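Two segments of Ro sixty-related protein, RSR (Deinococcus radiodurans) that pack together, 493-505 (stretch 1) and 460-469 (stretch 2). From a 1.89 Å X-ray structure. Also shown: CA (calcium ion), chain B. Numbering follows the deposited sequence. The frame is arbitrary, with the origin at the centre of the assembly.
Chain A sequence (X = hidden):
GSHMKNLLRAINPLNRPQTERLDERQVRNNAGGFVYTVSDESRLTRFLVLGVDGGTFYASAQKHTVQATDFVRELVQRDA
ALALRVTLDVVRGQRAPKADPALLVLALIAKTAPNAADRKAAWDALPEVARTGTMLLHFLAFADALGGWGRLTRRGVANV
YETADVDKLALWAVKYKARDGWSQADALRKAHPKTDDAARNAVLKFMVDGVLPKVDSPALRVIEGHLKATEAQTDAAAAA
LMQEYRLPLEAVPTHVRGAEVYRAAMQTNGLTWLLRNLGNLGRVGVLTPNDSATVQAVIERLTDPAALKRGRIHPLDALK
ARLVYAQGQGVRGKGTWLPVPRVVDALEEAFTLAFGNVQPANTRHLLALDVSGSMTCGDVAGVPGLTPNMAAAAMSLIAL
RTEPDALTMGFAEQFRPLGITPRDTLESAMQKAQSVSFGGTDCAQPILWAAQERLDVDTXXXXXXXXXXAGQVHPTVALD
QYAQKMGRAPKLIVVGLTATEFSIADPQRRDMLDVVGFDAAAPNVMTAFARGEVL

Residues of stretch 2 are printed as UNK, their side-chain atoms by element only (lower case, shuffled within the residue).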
# COMPACT_ATOMS: atom_id res chain seq x y z
N ILE A 493 12.07 -4.53 14.95
CA ILE A 493 11.80 -3.85 13.67
C ILE A 493 12.61 -2.56 13.73
O ILE A 493 12.53 -1.84 14.71
CB ILE A 493 10.31 -3.47 13.50
CG1 ILE A 493 9.39 -4.70 13.64
CG2 ILE A 493 10.08 -2.76 12.15
CD1 ILE A 493 7.91 -4.38 13.66
N VAL A 494 13.43 -2.32 12.72
CA VAL A 494 14.13 -1.05 12.58
C VAL A 494 13.55 -0.29 11.39
O VAL A 494 13.57 -0.77 10.26
CB VAL A 494 15.66 -1.29 12.41
CG1 VAL A 494 16.40 0.06 12.27
CG2 VAL A 494 16.20 -2.07 13.61
N VAL A 495 13.02 0.89 11.67
CA VAL A 495 12.42 1.73 10.65
C VAL A 495 13.32 2.94 10.34
O VAL A 495 13.50 3.81 11.17
CB VAL A 495 11.03 2.23 11.11
CG1 VAL A 495 10.36 3.02 9.95
CG2 VAL A 495 10.17 1.06 11.51
N GLY A 496 13.88 2.95 9.14
CA GLY A 496 14.57 4.13 8.64
C GLY A 496 13.60 4.93 7.82
O GLY A 496 13.47 4.70 6.61
N LEU A 497 12.93 5.88 8.48
CA LEU A 497 11.79 6.58 7.89
C LEU A 497 12.12 7.33 6.59
O LEU A 497 11.27 7.46 5.73
CB LEU A 497 11.15 7.55 8.90
CG LEU A 497 10.40 6.88 10.06
CD1 LEU A 497 10.33 7.86 11.24
CD2 LEU A 497 9.02 6.36 9.66
N THR A 498 13.35 7.81 6.46
CA THR A 498 13.79 8.46 5.22
C THR A 498 15.02 7.77 4.63
O THR A 498 15.75 8.37 3.86
CB THR A 498 14.17 9.94 5.47
OG1 THR A 498 15.14 10.00 6.52
CG2 THR A 498 12.94 10.75 5.87
N ALA A 499 15.25 6.51 5.01
CA ALA A 499 16.41 5.76 4.56
C ALA A 499 16.24 5.30 3.11
O ALA A 499 15.13 5.11 2.63
CB ALA A 499 16.64 4.56 5.46
N THR A 500 17.35 5.12 2.41
CA THR A 500 17.30 4.50 1.09
C THR A 500 17.90 3.10 1.19
O THR A 500 17.51 2.19 0.46
CB THR A 500 18.05 5.36 0.02
OG1 THR A 500 19.39 5.56 0.44
CG2 THR A 500 17.38 6.72 -0.15
N GLU A 501 18.82 2.91 2.14
CA GLU A 501 19.44 1.60 2.36
C GLU A 501 20.18 1.53 3.71
O GLU A 501 20.91 2.44 4.09
CB GLU A 501 20.40 1.27 1.21
CG GLU A 501 20.88 -0.17 1.21
CD GLU A 501 19.73 -1.17 1.11
OE1 GLU A 501 19.12 -1.26 0.02
OE2 GLU A 501 19.43 -1.87 2.10
N PHE A 502 19.94 0.44 4.44
CA PHE A 502 20.71 0.09 5.63
C PHE A 502 20.48 -1.39 5.87
O PHE A 502 19.60 -1.98 5.26
CB PHE A 502 20.29 0.93 6.84
CG PHE A 502 18.87 0.69 7.31
CD1 PHE A 502 18.60 -0.24 8.32
CD2 PHE A 502 17.82 1.40 6.76
CE1 PHE A 502 17.30 -0.45 8.77
CE2 PHE A 502 16.52 1.19 7.20
CZ PHE A 502 16.26 0.27 8.20
N SER A 503 21.29 -2.02 6.71
CA SER A 503 21.06 -3.43 7.00
C SER A 503 21.41 -3.79 8.44
O SER A 503 22.55 -3.63 8.89
CB SER A 503 21.79 -4.34 6.00
OG SER A 503 23.19 -4.13 6.06
N ILE A 504 20.39 -4.25 9.15
CA ILE A 504 20.50 -4.60 10.56
C ILE A 504 19.97 -6.01 10.73
O ILE A 504 20.59 -6.84 11.39
CB ILE A 504 19.64 -3.68 11.43
CG1 ILE A 504 20.06 -2.21 11.23
CG2 ILE A 504 19.69 -4.12 12.90
CD1 ILE A 504 20.93 -1.64 12.31
N ALA A 505 18.81 -6.25 10.13
CA ALA A 505 18.19 -7.57 10.16
C ALA A 505 19.09 -8.63 9.55
O ALA A 505 19.62 -8.46 8.44
CB ALA A 505 16.84 -7.54 9.42
N UNK A 460 10.19 -5.07 19.65
CA UNK A 460 10.97 -3.84 19.78
C UNK A 460 10.85 -3.09 18.45
O UNK A 460 10.95 -3.72 17.40
c UNK A 460 12.73 -4.75 21.41
c UNK A 460 12.64 -6.11 21.63
c UNK A 460 12.45 -4.18 20.02
c UNK A 460 13.06 -3.92 22.46
c UNK A 460 12.92 -6.65 22.89
c UNK A 460 13.32 -4.45 23.72
c UNK A 460 13.24 -5.83 23.93
N UNK A 461 10.60 -1.79 18.48
CA UNK A 461 10.55 -1.01 17.23
C UNK A 461 11.42 0.23 17.39
O UNK A 461 11.24 1.01 18.31
c UNK A 461 8.17 -1.73 16.79
c UNK A 461 9.12 -0.55 16.84
c UNK A 461 9.17 0.14 15.47
N UNK A 462 12.38 0.40 16.48
CA UNK A 462 13.23 1.57 16.51
C UNK A 462 12.82 2.50 15.38
O UNK A 462 12.68 2.06 14.25
c UNK A 462 14.71 1.17 16.32
c UNK A 462 15.19 0.36 17.53
c UNK A 462 15.60 2.46 16.10
N UNK A 463 12.64 3.77 15.70
CA UNK A 463 12.33 4.75 14.67
C UNK A 463 13.50 5.73 14.52
O UNK A 463 13.92 6.35 15.49
c UNK A 463 9.32 4.61 13.42
c UNK A 463 9.08 4.08 15.75
c UNK A 463 7.92 3.35 15.47
c UNK A 463 11.05 5.51 15.03
c UNK A 463 7.46 3.27 14.16
c UNK A 463 8.16 3.89 13.13
c UNK A 463 9.80 4.72 14.73
o UNK A 463 6.32 2.56 13.85
N UNK A 464 14.00 5.86 13.29
CA UNK A 464 15.08 6.79 13.00
C UNK A 464 14.81 7.46 11.63
O UNK A 464 13.81 7.16 10.99
c UNK A 464 16.48 6.11 13.07
c UNK A 464 16.66 5.12 11.95
o UNK A 464 17.51 7.10 12.99
N UNK A 465 15.66 8.40 11.22
CA UNK A 465 15.47 8.98 9.89
C UNK A 465 16.28 8.14 8.92
O UNK A 465 15.77 7.26 8.23
c UNK A 465 15.80 10.48 9.83
c UNK A 465 17.03 10.88 10.67
o UNK A 465 17.80 10.01 11.12
o UNK A 465 17.21 12.08 10.87
N UNK A 466 17.59 8.37 8.92
CA UNK A 466 18.48 7.54 8.18
C UNK A 466 19.82 7.36 8.91
O UNK A 466 20.84 7.26 8.28
c UNK A 466 18.65 8.10 6.76
n UNK A 466 19.70 9.91 5.53
o UNK A 466 19.51 10.11 7.77
c UNK A 466 19.32 9.47 6.73
N UNK A 467 19.80 7.30 10.25
CA UNK A 467 21.06 7.30 11.00
C UNK A 467 21.17 6.26 12.10
O UNK A 467 21.38 6.61 13.27
c UNK A 467 21.35 8.69 11.58
c UNK A 467 21.44 9.76 10.53
o UNK A 467 23.02 11.48 10.34
c UNK A 467 22.12 11.02 11.03
o UNK A 467 21.79 11.55 12.10
N UNK A 468 21.05 4.98 11.74
CA UNK A 468 21.45 3.92 12.64
C UNK A 468 22.96 4.06 12.89
O UNK A 468 23.73 4.42 12.01
c UNK A 468 19.65 2.32 11.87
o UNK A 468 21.84 2.36 10.82
c UNK A 468 21.15 2.52 12.07
N UNK A 469 23.36 3.76 14.12
CA UNK A 469 24.74 3.90 14.54
C UNK A 469 25.07 2.58 15.22
O UNK A 469 24.32 2.13 16.09
c UNK A 469 24.80 5.05 15.54
c UNK A 469 26.11 5.27 16.18
c UNK A 469 27.81 5.32 17.71
c UNK A 469 25.80 4.29 18.57
c UNK A 469 28.49 5.10 18.90
c UNK A 469 27.80 4.49 19.92
c UNK A 469 26.47 4.09 19.76
c UNK A 469 26.47 4.92 17.52
c UNK A 469 27.21 5.86 15.62
n UNK A 469 28.24 5.88 16.53
CA CA B . 20.42 12.44 13.83
O HOH W 1 18.98 10.54 13.28
O HOH W 2 20.45 4.60 6.47
O HOH W 3 18.39 8.68 2.86
O HOH W 4 21.77 11.22 15.51

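Position 460 carries seven side-chain carbons, one leading into a six-membered ring with no heteroatom. The ring leads away from stretch 1, and the link to it is made by the backbone: Ile493 N donates to the carbonyl O of 460 at 2.8 Å. This is Phe460.

Position 461 has three carbons, one carrying the other two, a small branched side chain suited to a strand. It lies on the same sheet face as Ile493 and Val495, and one of its methyls comes within 4.1 Å of Ile493 CD1, the other within 4.2 Å of Val495 CG2. It is Val461. Its CA also sits 3.3 Å from Ile493 O, a CA-H...O contact that fits the parallel pairing.

At 462 the same three-carbon fork recurs, now on the face of Val494, whose CG2 lies 4.5 Å from the CB of 462. The residue is Val462. Its backbone bonds in both directions to stretch 1: Val462 N donates to Ile493 O at 2.9 Å, and Val462 O accepts from Val495 N, also at 2.9 Å.

Position 463 shows one carbon, then a six-carbon ring bearing one oxygen, a phenol. The side chain returns to the face of Ile493 and Val495, and its end comes nearer to stretch 1. A ring carbon of 463 lies 3.7 Å from Val495 CB and 4.0 Å from Leu497 CD1; both approach the ring obliquely. This is Tyr463.

Position 464 has a carbon bearing one oxygen and one carbon. Its N donates to Val495 O at 3.0 Å and its O accepts from Leu497 N at 3.0 Å. It is Thr464. Across from it sits Gly496; a CB there would come 2.6 Å from Ala499 CB, so the turn closes where no side chain is present.

Position 465 has two carbons, the second carrying two oxygens, a short carboxylate. Its CB starts sideways, 3.4 Å from Thr498 OG1, and the end leads away; its backbone O accepts from Thr498 N at 3.0 Å. This is Asp465. Asp465 OD1 takes a weak bond from the N of 466 at 2.8 Å and a bond from a water bound to the calcium ion.

Position 466 ends its two carbons in one oxygen and one nitrogen, an amide. Its CB is 3.9 Å from Ala499 CA. It is Asn466, and a water joins Asn466 ND2 to Thr498 O.

Position 467, three carbons and two terminal oxygens, touches nothing on stretch 1; it is Glu467, whose OE2 binds the calcium at 2.4 Å.

Position 468 has one carbon carrying an oxygen and a carbon, pointing toward stretch 1. Its terminal carbon is 4.0 Å from Val494 CG1, and its CB is 4.2 Å from Ile504 CD1. This is Thr468.

Position 469, with one carbon, then fused five- and six-membered rings of eight carbons and one nitrogen, touches nothing on stretch 1; it is Trp469, pointing away.

The rule is a parallel ladder first: alternating backbone bonds fix the register, and branched and aromatic side chains fill the face of Ile493 and Val495. Beyond the strands, the Gly496 to Ala499 turn presents Thr498 N to Asp465 O and adds one more backbone bond after the ladder ends.

Stretch 2 (460-469) FVVYTDNETW
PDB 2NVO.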